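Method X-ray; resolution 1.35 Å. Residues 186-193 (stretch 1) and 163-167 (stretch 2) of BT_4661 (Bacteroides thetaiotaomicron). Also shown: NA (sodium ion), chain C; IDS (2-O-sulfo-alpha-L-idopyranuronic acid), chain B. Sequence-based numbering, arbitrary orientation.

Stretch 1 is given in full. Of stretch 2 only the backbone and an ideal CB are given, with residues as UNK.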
# COMPACT_ATOMS: atom_id res chain seq x y z
N ASN A 186 -12.92 1.83 -14.07
CA ASN A 186 -12.74 2.00 -12.63
C ASN A 186 -11.75 3.12 -12.37
O ASN A 186 -11.35 3.84 -13.31
CB ASN A 186 -12.35 0.67 -11.94
CG ASN A 186 -11.09 0.05 -12.49
OD1 ASN A 186 -10.27 0.70 -13.16
ND2 ASN A 186 -10.93 -1.27 -12.24
N PHE A 187 -11.36 3.31 -11.10
CA PHE A 187 -10.54 4.48 -10.81
C PHE A 187 -9.22 4.40 -11.57
O PHE A 187 -8.74 5.43 -12.11
CB PHE A 187 -10.33 4.66 -9.32
CG PHE A 187 -9.67 5.96 -8.98
CD1 PHE A 187 -10.30 7.17 -9.27
CD2 PHE A 187 -8.42 5.98 -8.37
CE1 PHE A 187 -9.71 8.40 -8.97
CE2 PHE A 187 -7.83 7.21 -8.05
CZ PHE A 187 -8.47 8.41 -8.35
N LEU A 188 -8.63 3.20 -11.65
CA LEU A 188 -7.35 3.09 -12.35
C LEU A 188 -7.48 3.31 -13.84
O LEU A 188 -6.59 3.90 -14.44
CB LEU A 188 -6.64 1.78 -12.08
CG LEU A 188 -6.08 1.70 -10.65
CD1 LEU A 188 -5.41 0.34 -10.49
CD2 LEU A 188 -5.05 2.79 -10.32
N SER A 189 -8.55 2.83 -14.49
CA SER A 189 -8.67 3.13 -15.91
C SER A 189 -8.84 4.62 -16.16
O SER A 189 -8.32 5.16 -17.12
CB SER A 189 -9.76 2.30 -16.61
OG SER A 189 -11.05 2.66 -16.13
N GLU A 190 -9.55 5.28 -15.26
CA GLU A 190 -9.73 6.72 -15.38
C GLU A 190 -8.35 7.44 -15.20
O GLU A 190 -7.98 8.33 -16.00
CB GLU A 190 -10.73 7.22 -14.35
CG GLU A 190 -10.96 8.70 -14.52
CD GLU A 190 -12.02 9.27 -13.61
OE1 GLU A 190 -12.84 8.49 -13.07
OE2 GLU A 190 -12.04 10.51 -13.45
N MET A 191 -7.57 7.05 -14.18
CA MET A 191 -6.23 7.59 -14.00
C MET A 191 -5.36 7.32 -15.22
O MET A 191 -4.65 8.21 -15.72
CB MET A 191 -5.59 7.03 -12.74
CG MET A 191 -6.21 7.55 -11.45
SD MET A 191 -6.21 9.34 -11.26
CE MET A 191 -7.87 9.80 -11.81
N TRP A 192 -5.36 6.08 -15.70
CA TRP A 192 -4.54 5.76 -16.85
C TRP A 192 -4.89 6.61 -18.04
O TRP A 192 -4.02 7.16 -18.71
CB TRP A 192 -4.71 4.27 -17.20
CG TRP A 192 -3.54 3.42 -16.77
CD1 TRP A 192 -2.76 2.59 -17.58
CD2 TRP A 192 -2.92 3.35 -15.43
NE1 TRP A 192 -1.75 2.00 -16.85
CE2 TRP A 192 -1.80 2.40 -15.55
CE3 TRP A 192 -3.21 3.90 -14.17
CZ2 TRP A 192 -1.01 2.07 -14.46
CZ3 TRP A 192 -2.38 3.57 -13.08
CH2 TRP A 192 -1.32 2.67 -13.22
N ASN A 193 -6.19 6.69 -18.32
CA ASN A 193 -6.63 7.46 -19.45
C ASN A 193 -6.26 8.96 -19.34
O ASN A 193 -5.95 9.62 -20.34
CB ASN A 193 -8.12 7.26 -19.65
CG ASN A 193 -8.51 5.78 -19.97
OD1 ASN A 193 -7.67 4.84 -20.10
ND2 ASN A 193 -9.81 5.56 -20.06
N UNK A 163 -0.18 -5.48 -13.14
CA UNK A 163 -0.94 -5.93 -11.99
C UNK A 163 -1.15 -4.76 -11.01
O UNK A 163 -0.75 -4.84 -9.83
CB UNK A 163 -0.23 -7.10 -11.30
N UNK A 164 -1.80 -3.72 -11.50
CA UNK A 164 -2.12 -2.55 -10.70
C UNK A 164 -3.52 -2.72 -10.14
O UNK A 164 -4.45 -3.15 -10.84
CB UNK A 164 -2.01 -1.26 -11.52
N UNK A 165 -3.69 -2.41 -8.86
CA UNK A 165 -4.98 -2.54 -8.17
C UNK A 165 -5.17 -1.27 -7.33
O UNK A 165 -4.18 -0.75 -6.72
CB UNK A 165 -5.03 -3.80 -7.30
N UNK A 166 -6.39 -0.79 -7.20
CA UNK A 166 -6.68 0.34 -6.35
C UNK A 166 -7.84 0.05 -5.44
O UNK A 166 -8.89 -0.50 -5.89
CB UNK A 166 -6.97 1.59 -7.19
N UNK A 167 -7.77 0.45 -4.17
CA UNK A 167 -8.85 0.21 -3.21
C UNK A 167 -9.24 1.55 -2.61
O UNK A 167 -8.44 2.16 -1.88
CB UNK A 167 -8.43 -0.78 -2.12
NA NA C . 0.60 -6.37 -7.83
C1 IDS B . 1.08 -13.89 -14.79
C2 IDS B . 1.64 -13.06 -13.67
C3 IDS B . 0.58 -12.40 -12.75
C4 IDS B . -0.51 -13.40 -12.37
C5 IDS B . -1.04 -14.02 -13.67
C6 IDS B . -2.24 -14.89 -13.43
O2 IDS B . 2.59 -13.86 -12.96
O3 IDS B . -0.01 -11.29 -13.45
O4 IDS B . 0.08 -14.38 -11.51
O5 IDS B . 0.02 -14.72 -14.32
O6A IDS B . -3.23 -14.35 -12.89
O6B IDS B . -2.21 -16.09 -13.75
S IDS B . 3.71 -13.25 -12.12
O1S IDS B . 4.74 -14.30 -12.08
O2S IDS B . 4.14 -12.03 -12.81
O3S IDS B . 3.13 -12.95 -10.78

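Stretch 1 presents to the strand one side of a helix, 187-193, whose axis passes within 8.9 Å of the strand axis at 116°. What it offers there is apolar: the ring of Phe187, the branched end of Leu188 and the six-membered ring of Trp192. No hydrogen bond links the two stretches, so the contact depends on how side chains pack.

Position 163 has nothing of stretch 1 within 5.5 Å of its ideal CB, and the helix therefore sets no demand on it. Its phi/psi of 59/61 lie in the left-handed region, which glycine, asparagine and aspartate adopt more readily than most residues. Of the two ligands, only the sugar bears on the side chain. The sodium ion is held by the backbone, 2.9 Å from the O of residue 163, which any residue could supply, but the sugar carries its O3 hydroxyl on the side to which CB points, so a polar acceptor of modest length would suit. The residue is Asp163, whose OD2 accepts a hydrogen bond of 2.6 Å from IDS O3.

At position 164 the backbone is extended and CA-to-CB points toward the helix. The ideal CB lies 3.9 Å from Leu188 CD1 and 4.3 Å from Trp192 CH2, near both an aliphatic end and an aromatic rim. With no donor or acceptor of stretch 1 close by, an apolar side chain is expected; leucine, isoleucine or methionine could pack here, while an aromatic ring could also meet the indole. The deposited residue is Phe164, with chi1 in the m rotamer. Its ring turns a face to the edge of Trp192, the planes at 59° and the centroids 4.9 Å apart; Trp192 CZ2 comes within 3.8 Å of Phe164 CD2. Leu188 CD1 fills in nearer the backbone, 3.6 Å from Phe164 C.

Position 165 follows the alternation of a strand, and its CA-to-CB bond points away from the helix. Leu188 CD1 reaches its backbone, 3.6 Å from the C of residue 165, but stays 5.2 Å from the ideal CB. Stretch 1 thus scarcely constrains the side chain, and many polar or apolar residues would be compatible. Phe165 occupies the site and has only 7 Å² covered by the helix stretch.

At position 166 CB again points toward the helix, and here the backbones come nearest, with the CA atoms of Leu188 and residue 166 6.6 Å apart. The ideal CB is 3.6 Å from Leu188 CG and 4.8 Å from Phe187 CD2, a setting for a large apolar or aromatic side chain: leucine, methionine, phenylalanine or tyrosine. It is Tyr166, in the t rotamer. Its CB packs against Leu188 CG at 3.6 Å, and its ring passes obliquely by that of Phe187, planes at 44°, with Phe187 CD2 over one face and 3.5 Å from Tyr166 CE2.

Position 167 is out of reach of the helix, so stretch 1 leaves its identity open; the extended backbone, phi/psi -125/112, suits beta-branched and aromatic residues among many others. Tyr167 is found there, its OH hydrogen-bonded elsewhere in the structure.

Stretch 2 (163-167) DFFYY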
# COMPACT_ATOMS: atom_id res chain seq x y z
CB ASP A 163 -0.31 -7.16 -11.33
CG ASP A 163 -0.27 -8.39 -12.24
OD1 ASP A 163 -1.06 -8.45 -13.19
OD2 ASP A 163 0.56 -9.24 -11.95
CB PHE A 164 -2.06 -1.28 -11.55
CG PHE A 164 -0.72 -1.04 -12.19
CD1 PHE A 164 0.25 -0.32 -11.52
CD2 PHE A 164 -0.44 -1.53 -13.47
CE1 PHE A 164 1.47 -0.08 -12.11
CE2 PHE A 164 0.79 -1.30 -14.07
CZ PHE A 164 1.76 -0.59 -13.39
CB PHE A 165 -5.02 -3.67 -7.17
CG PHE A 165 -4.84 -5.06 -7.78
CD1 PHE A 165 -3.55 -5.51 -8.17
CD2 PHE A 165 -5.92 -5.95 -7.90
CE1 PHE A 165 -3.34 -6.77 -8.68
CE2 PHE A 165 -5.69 -7.23 -8.41
CZ PHE A 165 -4.42 -7.63 -8.80
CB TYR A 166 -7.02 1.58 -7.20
CG TYR A 166 -7.30 2.82 -6.40
CD1 TYR A 166 -6.25 3.66 -6.03
CD2 TYR A 166 -8.59 3.17 -6.03
CE1 TYR A 166 -6.48 4.80 -5.30
CE2 TYR A 166 -8.85 4.31 -5.28
CZ TYR A 166 -7.76 5.12 -4.92
OH TYR A 166 -7.90 6.31 -4.20
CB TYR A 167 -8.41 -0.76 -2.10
CG TYR A 167 -8.03 -2.07 -2.73
CD1 TYR A 167 -9.04 -2.97 -3.13
CD2 TYR A 167 -6.71 -2.40 -3.01
CE1 TYR A 167 -8.74 -4.13 -3.82
CE2 TYR A 167 -6.39 -3.62 -3.67
CZ TYR A 167 -7.43 -4.48 -4.07
OH TYR A 167 -7.15 -5.66 -4.73
O HOH W 1 -0.41 -7.89 -6.03
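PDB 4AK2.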